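Local coordinates for galactokinase (Bifidobacterium longum subsp. infantis ATCC 15697 = JCM 1222 = DSM 20088, PDB 6TEQ), which probably phosphorylates galactose with ATP, as a GHMP-family galactokinase, and here holds a galactose analogue carrying fluorine at C2, at residues 45-50 with 338-343; 69-72 with 76-79; 113-116 with 121-124; 177-182 with 190-195; 331-336 with 346-351. One frame throughout, in Å; residues are numbered along the deposited sequence. Where two conformers were deposited one is given.

Contact 1: 45-50 with 338-343; sequences GEHTDY and ADYEVT. With GAF (2-deoxy-2-fluoro-alpha-D-galactopyranose), chain M.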
# COMPACT_ATOMS: atom_id res chain seq x y z
N GLY A 45 -5.00 -10.00 -3.61
CA GLY A 45 -6.21 -9.41 -3.02
C GLY A 45 -6.25 -7.95 -3.35
O GLY A 45 -6.18 -7.11 -2.46
N GLU A 46 -6.37 -7.67 -4.62
CA GLU A 46 -6.27 -6.34 -5.18
C GLU A 46 -7.65 -5.84 -5.55
O GLU A 46 -8.51 -6.56 -6.07
CB GLU A 46 -5.38 -6.36 -6.41
CG GLU A 46 -4.58 -5.09 -6.60
CD GLU A 46 -3.44 -5.01 -5.57
OE1 GLU A 46 -3.64 -4.33 -4.51
OE2 GLU A 46 -2.38 -5.69 -5.77
N HIS A 47 -7.87 -4.61 -5.14
CA HIS A 47 -9.14 -3.94 -5.33
C HIS A 47 -10.24 -4.65 -4.55
O HIS A 47 -11.41 -4.63 -5.00
CB HIS A 47 -9.38 -3.70 -6.77
CG HIS A 47 -8.64 -2.56 -7.33
ND1 HIS A 47 -9.01 -1.24 -7.14
CD2 HIS A 47 -7.47 -2.53 -8.06
CE1 HIS A 47 -8.09 -0.49 -7.73
NE2 HIS A 47 -7.18 -1.23 -8.28
N THR A 48 -9.90 -5.20 -3.41
CA THR A 48 -10.83 -5.88 -2.53
C THR A 48 -10.99 -5.14 -1.20
O THR A 48 -12.00 -5.33 -0.54
CB THR A 48 -10.33 -7.30 -2.24
OG1 THR A 48 -9.02 -7.27 -1.69
CG2 THR A 48 -10.31 -8.17 -3.46
N ASP A 49 -10.02 -4.33 -0.80
CA ASP A 49 -10.11 -3.69 0.53
C ASP A 49 -11.39 -2.86 0.71
O ASP A 49 -12.07 -3.02 1.75
CB ASP A 49 -8.84 -2.95 0.87
CG ASP A 49 -8.41 -1.79 0.00
OD1 ASP A 49 -8.90 -1.69 -1.11
OD2 ASP A 49 -7.59 -0.98 0.52
N TYR A 50 -11.69 -2.00 -0.24
CA TYR A 50 -12.84 -1.08 -0.12
C TYR A 50 -14.13 -1.85 -0.42
O TYR A 50 -15.20 -1.27 -0.25
CB TYR A 50 -12.65 0.14 -1.04
CG TYR A 50 -12.33 -0.14 -2.50
CD1 TYR A 50 -13.35 -0.57 -3.35
CD2 TYR A 50 -11.04 0.04 -3.00
CE1 TYR A 50 -13.10 -0.87 -4.69
CE2 TYR A 50 -10.77 -0.18 -4.35
CZ TYR A 50 -11.80 -0.64 -5.18
OH TYR A 50 -11.53 -0.86 -6.50
N ALA A 338 -8.13 -7.79 -17.51
CA ALA A 338 -9.31 -8.01 -18.38
C ALA A 338 -10.61 -7.57 -17.74
O ALA A 338 -11.47 -7.02 -18.46
CB ALA A 338 -9.47 -9.44 -18.76
N ASP A 339 -10.81 -7.91 -16.49
CA ASP A 339 -12.11 -7.64 -15.81
C ASP A 339 -12.05 -6.28 -15.12
O ASP A 339 -13.05 -5.61 -15.11
CB ASP A 339 -12.50 -8.77 -14.88
CG ASP A 339 -13.16 -9.92 -15.66
OD1 ASP A 339 -13.71 -9.67 -16.80
OD2 ASP A 339 -13.20 -11.03 -15.12
N TYR A 340 -11.01 -6.02 -14.34
CA TYR A 340 -10.94 -4.74 -13.60
C TYR A 340 -10.37 -3.59 -14.43
O TYR A 340 -10.70 -2.39 -14.13
CB TYR A 340 -10.25 -4.87 -12.27
CG TYR A 340 -10.96 -4.21 -11.13
CD1 TYR A 340 -12.24 -4.64 -10.76
CD2 TYR A 340 -10.41 -3.11 -10.45
CE1 TYR A 340 -12.94 -4.02 -9.76
CE2 TYR A 340 -11.12 -2.51 -9.42
CZ TYR A 340 -12.37 -2.99 -9.05
OH TYR A 340 -13.07 -2.38 -8.05
N GLU A 341 -9.67 -3.90 -15.52
CA GLU A 341 -9.21 -2.88 -16.52
C GLU A 341 -8.40 -1.81 -15.77
O GLU A 341 -8.64 -0.60 -15.97
CB GLU A 341 -10.37 -2.35 -17.34
CG GLU A 341 -10.97 -3.42 -18.22
CD GLU A 341 -12.01 -2.77 -19.11
OE1 GLU A 341 -13.17 -2.59 -18.63
OE2 GLU A 341 -11.61 -2.29 -20.20
N VAL A 342 -7.43 -2.24 -14.94
CA VAL A 342 -6.55 -1.27 -14.23
C VAL A 342 -5.09 -1.46 -14.61
O VAL A 342 -4.24 -0.95 -13.93
CB VAL A 342 -6.75 -1.30 -12.70
CG1 VAL A 342 -8.17 -0.96 -12.31
CG2 VAL A 342 -6.30 -2.64 -12.11
N THR A 343 -4.80 -2.19 -15.67
CA THR A 343 -3.41 -2.33 -16.13
C THR A 343 -3.16 -1.38 -17.30
O THR A 343 -4.09 -0.74 -17.84
CB THR A 343 -3.08 -3.78 -16.48
OG1 THR A 343 -3.75 -4.16 -17.68
CG2 THR A 343 -3.35 -4.73 -15.32
C1 GAF M . -4.49 1.55 -3.85
C2 GAF M . -5.22 1.89 -2.57
F2 GAF M . -4.50 2.82 -1.89
C3 GAF M . -5.44 0.67 -1.69
O3 GAF M . -6.33 0.99 -0.67
C4 GAF M . -6.06 -0.50 -2.51
O4 GAF M . -7.41 -0.27 -2.88
C5 GAF M . -5.22 -0.74 -3.72
O5 GAF M . -5.14 0.44 -4.48
C6 GAF M . -5.74 -1.85 -4.60
O6 GAF M . -5.74 -3.10 -3.92
O1 GAF M . -3.18 1.25 -3.41
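H47 lies between the sugar and Y340. GAF C6 stands over the centre of one face of its imidazole, 3.9 Å above the plane; from the opposite face Y340 reaches in with CE2, 3.2 Å from H47 CG. The two ring planes are inclined by 41°, neither stacked nor perpendicular. H47 N also gives GAF O6 a nearly straight hydrogen bond (2.9 Å, 176°), and E46 OE1 approaches that same O6 to 2.5 Å. Farther round the sugar, D49 OD2 comes within 2.6 Å of GAF O3. Y50 CG sits between its backbone N and carbonyl carbon (chi1 52°), which lays the ring with its edge to GAF O4. These residues belong to the galactose-binding signature of galactokinases, on the loop between strands 33-42 and 54-70, whereas Y340 comes from a loop of the C-terminal GHMP region. Y50 OH is shared by H47 ND1 (2.6 Å) and, outside the sugar's shell, by Y340 OH (2.7 Å), hydrogen-bonding both. With H47 NE2 bonded to G367 O, the imidazole is held against rotation at both nitrogens. Farther out, R251 binds the carbonyl oxygens of Y340 and E341, while R363 forms a salt bridge with E46 OE2.

Contact 2: 69-72 with 76-79; sequences KPRE and VRVV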
# COMPACT_ATOMS: atom_id res chain seq x y z
N LYS A 69 9.13 17.01 16.06
CA LYS A 69 9.07 17.64 17.40
C LYS A 69 7.72 18.30 17.52
O LYS A 69 7.30 19.00 16.61
CB LYS A 69 10.20 18.66 17.62
CG LYS A 69 10.24 19.23 19.01
CD LYS A 69 11.44 20.13 19.18
CE LYS A 69 11.52 20.64 20.60
NZ LYS A 69 12.49 21.72 20.65
N PRO A 70 7.01 18.10 18.64
CA PRO A 70 5.71 18.75 18.80
C PRO A 70 5.95 20.24 19.03
O PRO A 70 7.00 20.61 19.49
CB PRO A 70 5.13 18.07 20.04
CG PRO A 70 6.36 17.66 20.84
CD PRO A 70 7.43 17.28 19.80
N ARG A 71 4.90 21.01 18.82
CA ARG A 71 4.88 22.46 19.11
C ARG A 71 3.81 22.76 20.16
O ARG A 71 2.86 21.98 20.27
CB ARG A 71 4.60 23.20 17.82
CG ARG A 71 5.69 23.11 16.76
CD ARG A 71 5.33 23.81 15.44
NE ARG A 71 5.23 25.25 15.65
CZ ARG A 71 6.13 26.14 15.34
NH1 ARG A 71 5.87 27.39 15.68
NH2 ARG A 71 7.30 25.82 14.75
N GLU A 72 3.93 23.88 20.88
CA GLU A 72 2.88 24.32 21.85
C GLU A 72 1.85 25.21 21.13
O GLU A 72 0.83 25.54 21.76
CB GLU A 72 3.50 25.07 23.03
CG GLU A 72 4.35 24.20 23.97
CD GLU A 72 5.12 25.03 25.01
OE1 GLU A 72 5.10 26.26 24.87
OE2 GLU A 72 5.80 24.40 25.88
N VAL A 76 2.05 23.74 11.85
CA VAL A 76 2.63 22.50 11.28
C VAL A 76 3.57 22.92 10.18
O VAL A 76 3.09 23.51 9.19
CB VAL A 76 1.59 21.50 10.76
CG1 VAL A 76 2.34 20.36 10.09
CG2 VAL A 76 0.69 21.01 11.88
N ARG A 77 4.84 22.67 10.43
CA ARG A 77 5.91 22.84 9.43
C ARG A 77 6.38 21.45 9.02
O ARG A 77 6.78 20.67 9.86
CB ARG A 77 7.05 23.72 9.87
CG ARG A 77 6.65 25.14 10.19
CD ARG A 77 7.81 26.01 10.55
NE ARG A 77 8.46 25.54 11.73
CZ ARG A 77 9.63 25.99 12.16
NH1 ARG A 77 10.29 26.93 11.49
NH2 ARG A 77 10.14 25.47 13.26
N VAL A 78 6.52 21.23 7.73
CA VAL A 78 7.07 19.97 7.22
C VAL A 78 8.01 20.27 6.06
O VAL A 78 7.76 21.17 5.24
CB VAL A 78 5.95 19.00 6.79
CG1 VAL A 78 5.15 18.54 7.98
CG2 VAL A 78 5.04 19.51 5.74
N VAL A 79 9.02 19.44 5.95
CA VAL A 79 9.98 19.51 4.83
C VAL A 79 10.24 18.08 4.40
O VAL A 79 10.19 17.16 5.27
CB VAL A 79 11.23 20.30 5.23
CG1 VAL A 79 11.94 19.59 6.37
CG2 VAL A 79 12.16 20.55 4.03
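R71 and R77 bring their guanidinium groups together where strand 54-70 ends and strand 75-80 begins, two strands that follow one another in the chain but do not pair directly. Along the first segment, K69 is still in the strand, its backbone bonded to D126, and P70 packs on E32 and Y157. At R71 the chain leaves strand 54-70, with R71 CA 8.1 Å from V76 CA. The R71 side chain reaches toward the second strand with CG anti to the carbonyl carbon (chi1 -66°), then bends about its CG-CD bond, which brings NH2 to the meeting point. R71 NH2 lies 3.2 Å from R77 NH2, and R77 NE is equally near to it at 3.2 Å. All three nitrogens are donors, so they make no bond with one another. R77 NH2 lies at the edge of the R71 guanidinium, near its plane, and the two planes stand 79° apart. A shared carboxylate probably holds them together: D126 OD1 receives salt bridges from R71 NH2 and from R77 NE, which probably offsets much of the like charge. D73 takes R71 NH1 in a second salt bridge. D126 belongs to strand 125-131, which runs antiparallel to strand 54-70 and parallel to strand 75-80. The contact thus joins two consecutive antiparallel strands with strand 125-131 inserted between them, at the strand ends on the surface of the mixed sheet of a GHMP kinase.

Contact 3: 113-116 with 121-124; sequences ALRQ and KVKG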
# COMPACT_ATOMS: atom_id res chain seq x y z
N ALA A 113 -6.89 14.86 11.60
CA ALA A 113 -7.78 13.69 11.81
C ALA A 113 -7.77 13.28 13.28
O ALA A 113 -8.82 12.99 13.84
CB ALA A 113 -7.39 12.53 10.91
N LEU A 114 -6.62 13.27 13.93
CA LEU A 114 -6.58 12.94 15.38
C LEU A 114 -7.39 13.98 16.18
O LEU A 114 -8.14 13.59 17.05
CB LEU A 114 -5.13 12.88 15.84
CG LEU A 114 -4.32 11.69 15.24
CD1 LEU A 114 -2.82 11.81 15.52
CD2 LEU A 114 -4.84 10.36 15.80
N ARG A 115 -7.25 15.26 15.86
CA ARG A 115 -7.98 16.29 16.60
C ARG A 115 -9.47 16.06 16.34
O ARG A 115 -10.24 16.19 17.33
CB ARG A 115 -7.49 17.67 16.16
CG ARG A 115 -6.12 17.97 16.74
CD ARG A 115 -5.39 19.02 15.91
NE ARG A 115 -6.06 20.30 15.84
CZ ARG A 115 -5.98 21.23 16.78
NH1 ARG A 115 -6.62 22.36 16.61
NH2 ARG A 115 -5.24 21.06 17.86
N GLN A 116 -9.85 15.78 15.07
CA GLN A 116 -11.26 15.56 14.69
C GLN A 116 -11.82 14.36 15.48
O GLN A 116 -13.03 14.38 15.81
CB GLN A 116 -11.49 15.35 13.19
CG GLN A 116 -11.22 16.58 12.30
CD GLN A 116 -12.28 17.64 12.43
OE1 GLN A 116 -12.21 18.52 13.28
NE2 GLN A 116 -13.26 17.56 11.55
N LYS A 121 -5.27 16.89 22.83
CA LYS A 121 -3.86 17.09 23.25
C LYS A 121 -2.99 17.31 22.00
O LYS A 121 -1.93 17.94 22.12
CB LYS A 121 -3.31 15.89 24.04
N VAL A 122 -3.44 16.86 20.82
CA VAL A 122 -2.61 16.97 19.59
C VAL A 122 -2.67 18.41 19.10
O VAL A 122 -3.74 18.88 18.64
CB VAL A 122 -3.09 16.00 18.49
CG1 VAL A 122 -2.31 16.18 17.17
CG2 VAL A 122 -3.02 14.59 19.01
N LYS A 123 -1.54 19.07 19.16
CA LYS A 123 -1.33 20.44 18.63
C LYS A 123 -0.39 20.32 17.42
O LYS A 123 -0.30 19.26 16.74
CB LYS A 123 -0.76 21.35 19.73
CG LYS A 123 -1.48 21.38 21.06
CD LYS A 123 -2.89 21.82 20.88
CE LYS A 123 -3.78 21.78 22.10
NZ LYS A 123 -3.44 22.85 23.05
N GLY A 124 0.36 21.37 17.15
CA GLY A 124 1.22 21.48 15.98
C GLY A 124 2.41 20.59 16.04
O GLY A 124 2.67 19.90 17.09
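Loop 121-124 doubles back past the last turn of helix 105-116, bringing V122 CA within 6.2 Å of R115 CA. The contact turns on the carbonyl oxygen of V122. R115 NH2 donates to V122 O at 2.8 Å with an angle of 165° at the hydrogen; the acceptor lies in the guanidinium plane, and the donor in the carbonyl plane. R115 CG and CD pass the oxygen, each 3.2 Å from V122 O, and the bend at chi3 (61°) then turns the guanidinium back to give NH2 to it. R115 CG rests against V122 CB at 4.0 Å. At the preceding residue, L114 CB meets V122 CG2 at 4.2 Å, the apolar part of the contact. K123 lies alongside the guanidinium edge, its CD 3.9 Å from R115 NH2, while its amino group stays farther off. Replacing R115 with a leucine would probably leave V122 O without its side-chain donor and the loop less firmly tied to the helix. L114 also packs on A174 of helix 165-183 and on F119, whereas R115 touches L92. Past K123, G124 bonds through its backbone to R71 and D73 and leads directly into strand 125-131.

Contact 4: 177-182 with 190-195; sequences KSENEM and LDQNAS. With GAF (2-deoxy-2-fluoro-alpha-D-galactopyranose), chain M.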
# COMPACT_ATOMS: atom_id res chain seq x y z
N LYS A 177 -7.99 8.76 6.97
CA LYS A 177 -8.83 9.98 6.89
C LYS A 177 -8.02 11.17 6.34
O LYS A 177 -8.58 11.94 5.54
CB LYS A 177 -9.43 10.27 8.24
CG LYS A 177 -10.25 11.55 8.27
CD LYS A 177 -11.03 11.65 9.55
CE LYS A 177 -11.71 13.00 9.72
NZ LYS A 177 -12.68 12.94 10.84
N SER A 178 -6.76 11.29 6.73
CA SER A 178 -5.91 12.34 6.18
C SER A 178 -5.90 12.26 4.65
O SER A 178 -6.12 13.26 3.93
CB SER A 178 -4.51 12.27 6.71
OG SER A 178 -3.79 13.27 6.07
N GLU A 179 -5.59 11.10 4.15
CA GLU A 179 -5.41 10.92 2.70
C GLU A 179 -6.76 11.22 2.04
O GLU A 179 -6.79 12.11 1.19
CB GLU A 179 -4.90 9.52 2.39
CG GLU A 179 -4.62 9.33 0.92
CD GLU A 179 -3.71 8.17 0.59
OE1 GLU A 179 -3.23 7.55 1.55
OE2 GLU A 179 -3.56 7.88 -0.61
N ASN A 180 -7.82 10.54 2.47
CA ASN A 180 -9.14 10.67 1.81
C ASN A 180 -9.69 12.10 1.90
O ASN A 180 -10.15 12.64 0.85
CB ASN A 180 -10.16 9.73 2.41
CG ASN A 180 -10.07 8.34 1.84
OD1 ASN A 180 -10.21 8.11 0.65
ND2 ASN A 180 -10.00 7.39 2.71
N GLU A 181 -9.65 12.70 3.07
CA GLU A 181 -10.43 13.91 3.37
C GLU A 181 -9.54 15.14 3.32
O GLU A 181 -10.08 16.16 2.93
CB GLU A 181 -11.15 13.81 4.71
CG GLU A 181 -12.13 12.67 4.82
CD GLU A 181 -13.07 12.73 6.01
OE1 GLU A 181 -13.33 13.83 6.52
OE2 GLU A 181 -13.60 11.69 6.38
N MET A 182 -8.29 15.07 3.78
CA MET A 182 -7.38 16.25 3.72
C MET A 182 -6.72 16.34 2.33
O MET A 182 -6.82 17.44 1.67
CB MET A 182 -6.29 16.28 4.81
CG MET A 182 -5.62 17.64 4.93
SD MET A 182 -6.75 19.10 5.09
CE MET A 182 -7.43 18.76 6.72
N LEU A 190 -5.88 -0.84 2.86
CA LEU A 190 -4.85 -1.87 2.57
C LEU A 190 -3.47 -1.38 3.06
O LEU A 190 -2.74 -2.10 3.80
CB LEU A 190 -4.82 -2.09 1.05
CG LEU A 190 -3.82 -3.10 0.48
CD1 LEU A 190 -3.82 -3.05 -1.05
CD2 LEU A 190 -2.43 -2.85 1.00
N ASP A 191 -3.10 -0.20 2.58
CA ASP A 191 -1.72 0.24 2.63
C ASP A 191 -1.34 0.60 4.07
O ASP A 191 -0.18 0.31 4.52
CB ASP A 191 -1.48 1.44 1.73
CG ASP A 191 -1.85 1.29 0.28
OD1 ASP A 191 -2.12 0.13 -0.14
OD2 ASP A 191 -1.69 2.32 -0.40
N GLN A 192 -2.27 1.22 4.78
CA GLN A 192 -2.04 1.75 6.13
C GLN A 192 -2.05 0.57 7.12
O GLN A 192 -1.18 0.52 8.06
CB GLN A 192 -3.10 2.78 6.48
CG GLN A 192 -3.10 3.99 5.54
CD GLN A 192 -3.90 3.81 4.26
OE1 GLN A 192 -4.43 2.72 3.94
NE2 GLN A 192 -4.00 4.90 3.51
N ASN A 193 -2.88 -0.42 6.92
CA ASN A 193 -2.84 -1.65 7.72
C ASN A 193 -1.54 -2.35 7.51
O ASN A 193 -0.90 -2.82 8.52
CB ASN A 193 -4.09 -2.54 7.41
CG ASN A 193 -5.33 -2.11 8.15
OD1 ASN A 193 -5.48 -2.47 9.31
ND2 ASN A 193 -6.17 -1.28 7.56
N ALA A 194 -1.06 -2.47 6.27
CA ALA A 194 0.26 -3.11 6.01
C ALA A 194 1.33 -2.36 6.75
O ALA A 194 2.13 -2.97 7.46
CB ALA A 194 0.55 -3.15 4.54
N SER A 195 1.37 -1.05 6.60
CA SER A 195 2.51 -0.24 7.06
C SER A 195 2.60 -0.33 8.59
O SER A 195 3.70 -0.28 9.15
CB SER A 195 2.34 1.21 6.57
OG SER A 195 3.50 1.95 6.81
C1 GAF M . -4.49 1.55 -3.85
C2 GAF M . -5.22 1.89 -2.57
F2 GAF M . -4.50 2.82 -1.89
C3 GAF M . -5.44 0.67 -1.69
O3 GAF M . -6.33 0.99 -0.67
C4 GAF M . -6.06 -0.50 -2.51
O4 GAF M . -7.41 -0.27 -2.88
C5 GAF M . -5.22 -0.74 -3.72
O5 GAF M . -5.14 0.44 -4.48
C6 GAF M . -5.74 -1.85 -4.60
O6 GAF M . -5.74 -3.10 -3.92
O1 GAF M . -3.18 1.25 -3.41
O HOH W 1 -2.20 5.15 1.16
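A single water links E179 and D191, acidic residues of two different helices: it donates to E179 OE1 at 2.6 Å and, over a longer 3.3 Å, to D191 OD2. This holds for the E179 conformer described; a second one exists. E179 reaches out with CG anti to its backbone N (chi1 -176°) and an extended chain, from a helix that widens into a pi-type turn at 178-182. The side-chain end of Q192 lies close to E179 OE1, though how its amide is turned is uncertain. On the sugar side D191 OD2 comes 3.2 Å from GAF F2 and 3.5 Å from GAF O1, and D191 OD1 forms a salt bridge with R40. L190 CB lies over the sugar's O3 side, 3.8 Å from GAF O3. With an alanine in place of D191, R40 would probably lose its carboxylate mate and the water its second acceptor, and a gap would open beside GAF O1. E179 and S142 bind magnesium in another structure of this protein, without the metal here. The water thus joins a magnesium ligand to a residue beside O1, the hydroxyl that galactokinases phosphorylate, consistent with a place between metal and sugar.

Contact 5: 331-336 with 346-351; sequences ASHDSL and ELDIAV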
# COMPACT_ATOMS: atom_id res chain seq x y z
N ALA A 331 -3.45 -15.35 -12.24
CA ALA A 331 -4.92 -15.18 -12.43
C ALA A 331 -5.37 -13.84 -11.84
O ALA A 331 -6.26 -13.19 -12.36
CB ALA A 331 -5.65 -16.30 -11.74
N SER A 332 -4.75 -13.40 -10.76
CA SER A 332 -5.01 -12.06 -10.19
C SER A 332 -4.68 -10.98 -11.21
O SER A 332 -5.52 -10.08 -11.43
CB SER A 332 -4.29 -11.90 -8.86
OG SER A 332 -4.33 -10.55 -8.44
N HIS A 333 -3.47 -11.02 -11.74
CA HIS A 333 -3.12 -10.03 -12.78
C HIS A 333 -4.10 -10.10 -13.95
O HIS A 333 -4.53 -9.06 -14.43
CB HIS A 333 -1.75 -10.32 -13.35
CG HIS A 333 -1.34 -9.29 -14.29
ND1 HIS A 333 -0.90 -8.01 -13.87
CD2 HIS A 333 -1.37 -9.27 -15.65
CE1 HIS A 333 -0.67 -7.27 -14.95
NE2 HIS A 333 -1.02 -8.00 -16.05
N ASP A 334 -4.34 -11.31 -14.44
CA ASP A 334 -5.16 -11.44 -15.64
C ASP A 334 -6.54 -10.86 -15.37
O ASP A 334 -7.14 -10.24 -16.30
CB ASP A 334 -5.23 -12.88 -16.14
CG ASP A 334 -3.94 -13.45 -16.63
OD1 ASP A 334 -2.95 -12.70 -16.81
OD2 ASP A 334 -3.98 -14.67 -16.89
N SER A 335 -7.05 -11.05 -14.18
CA SER A 335 -8.35 -10.50 -13.81
C SER A 335 -8.26 -8.96 -13.75
O SER A 335 -9.19 -8.30 -14.17
CB SER A 335 -8.74 -11.06 -12.50
OG SER A 335 -10.01 -10.62 -12.09
N LEU A 336 -7.21 -8.44 -13.13
CA LEU A 336 -7.03 -6.98 -13.05
C LEU A 336 -6.92 -6.38 -14.45
O LEU A 336 -7.41 -5.28 -14.64
CB LEU A 336 -5.81 -6.67 -12.25
CG LEU A 336 -5.98 -6.91 -10.76
CD1 LEU A 336 -4.66 -7.07 -10.04
CD2 LEU A 336 -6.86 -5.88 -10.07
N GLU A 346 2.88 -1.07 -19.86
CA GLU A 346 4.14 -1.29 -19.15
C GLU A 346 3.94 -2.43 -18.13
O GLU A 346 4.86 -3.23 -17.92
CB GLU A 346 4.64 -0.00 -18.51
CG GLU A 346 5.01 1.07 -19.51
CD GLU A 346 3.91 2.06 -19.88
OE1 GLU A 346 2.70 1.72 -19.79
OE2 GLU A 346 4.27 3.19 -20.29
N LEU A 347 2.83 -2.40 -17.38
CA LEU A 347 2.61 -3.46 -16.39
C LEU A 347 2.48 -4.80 -17.15
O LEU A 347 3.04 -5.82 -16.70
CB LEU A 347 1.35 -3.21 -15.58
CG LEU A 347 1.36 -2.00 -14.66
CD1 LEU A 347 -0.03 -1.79 -14.10
CD2 LEU A 347 2.40 -2.19 -13.54
N ASP A 348 1.65 -4.81 -18.21
CA ASP A 348 1.31 -6.11 -18.86
C ASP A 348 2.55 -6.70 -19.52
O ASP A 348 2.77 -7.91 -19.48
CB ASP A 348 0.16 -5.95 -19.84
CG ASP A 348 -1.11 -5.61 -19.11
OD1 ASP A 348 -1.17 -5.87 -17.89
OD2 ASP A 348 -1.99 -5.10 -19.78
N ILE A 349 3.37 -5.85 -20.12
CA ILE A 349 4.61 -6.32 -20.81
C ILE A 349 5.66 -6.77 -19.77
O ILE A 349 6.23 -7.86 -19.93
CB ILE A 349 5.12 -5.25 -21.77
CG1 ILE A 349 4.17 -5.10 -22.95
CG2 ILE A 349 6.56 -5.58 -22.21
CD1 ILE A 349 4.39 -3.86 -23.80
N ALA A 350 5.80 -6.07 -18.66
CA ALA A 350 6.72 -6.53 -17.61
C ALA A 350 6.28 -7.92 -17.14
O ALA A 350 7.12 -8.78 -16.91
CB ALA A 350 6.78 -5.54 -16.48
N VAL A 351 4.99 -8.06 -16.85
CA VAL A 351 4.47 -9.35 -16.40
C VAL A 351 4.74 -10.45 -17.44
O VAL A 351 5.15 -11.56 -17.06
CB VAL A 351 2.95 -9.23 -16.10
CG1 VAL A 351 2.30 -10.59 -16.09
CG2 VAL A 351 2.78 -8.54 -14.78
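A histidine-carboxylate hydrogen bond ties together two nearly antiparallel helices of the C-terminal GHMP region, whose axes over these segments come no nearer than 11.6 Å, with 153° between their directions. H333 spans the gap. A chi1 near 180° (-175°) swings its imidazole away from its own amide nitrogen and across to helix 345-356, where H333 NE2 donates to D348 OD1 at 2.8 Å. The bond is bent, with 136° at the hydrogen. D348 OD1 lies close to the plane of the ring, but the nitrogen meets that oxygen on its anti side and clear of the carboxylate plane, and the two flat groups stand almost at right angles. One turn further on, V351 covers a face of the same ring: its CG2 sits 3.9 Å from the centroid of the H333 ring in a CH-pi contact, displaced slightly toward the rim, while V351 CG1 is 3.9 Å from H333 CD2. The remaining ring nitrogen is occupied too, since H333 ND1 is hydrogen-bonded to M364 N. An amide on one nitrogen and a carboxylate on the other suggest a neutral imidazole protonated at NE2, locked in rotation. D348 is in turn steadied through OD2 by T343 OG1 of the loop joining the helices. Helix 294-318 packs on the first helix, strand 361-365 lies against H333, L336 and L347, and helix 382-396 borders I349 and A350.

Overall arrangement
Contacts 1 and 4 form two walls of the sugar pocket: their centres are 18 Å apart, both touch GAF, and D49 OD2 is linked to L190 N (2.9 Å) by a probable hydrogen bond. Contact 5 backs contact 1, centres 11 Å apart; Y340 N lies 2.9 Å from S335 O, a probable hydrogen bond, and E46 CB rests on L336 CD1. Its segments alternate with those of contact 1 along the chain. Contacts 2 and 3, centres 12 Å apart, meet where R71 N lies 3.0 Å from G124 O, on the opposite side of the chain's centre from contact 1. Contact 3 touches contact 4 through Q116 CB and K177 NZ, 3.6 Å apart.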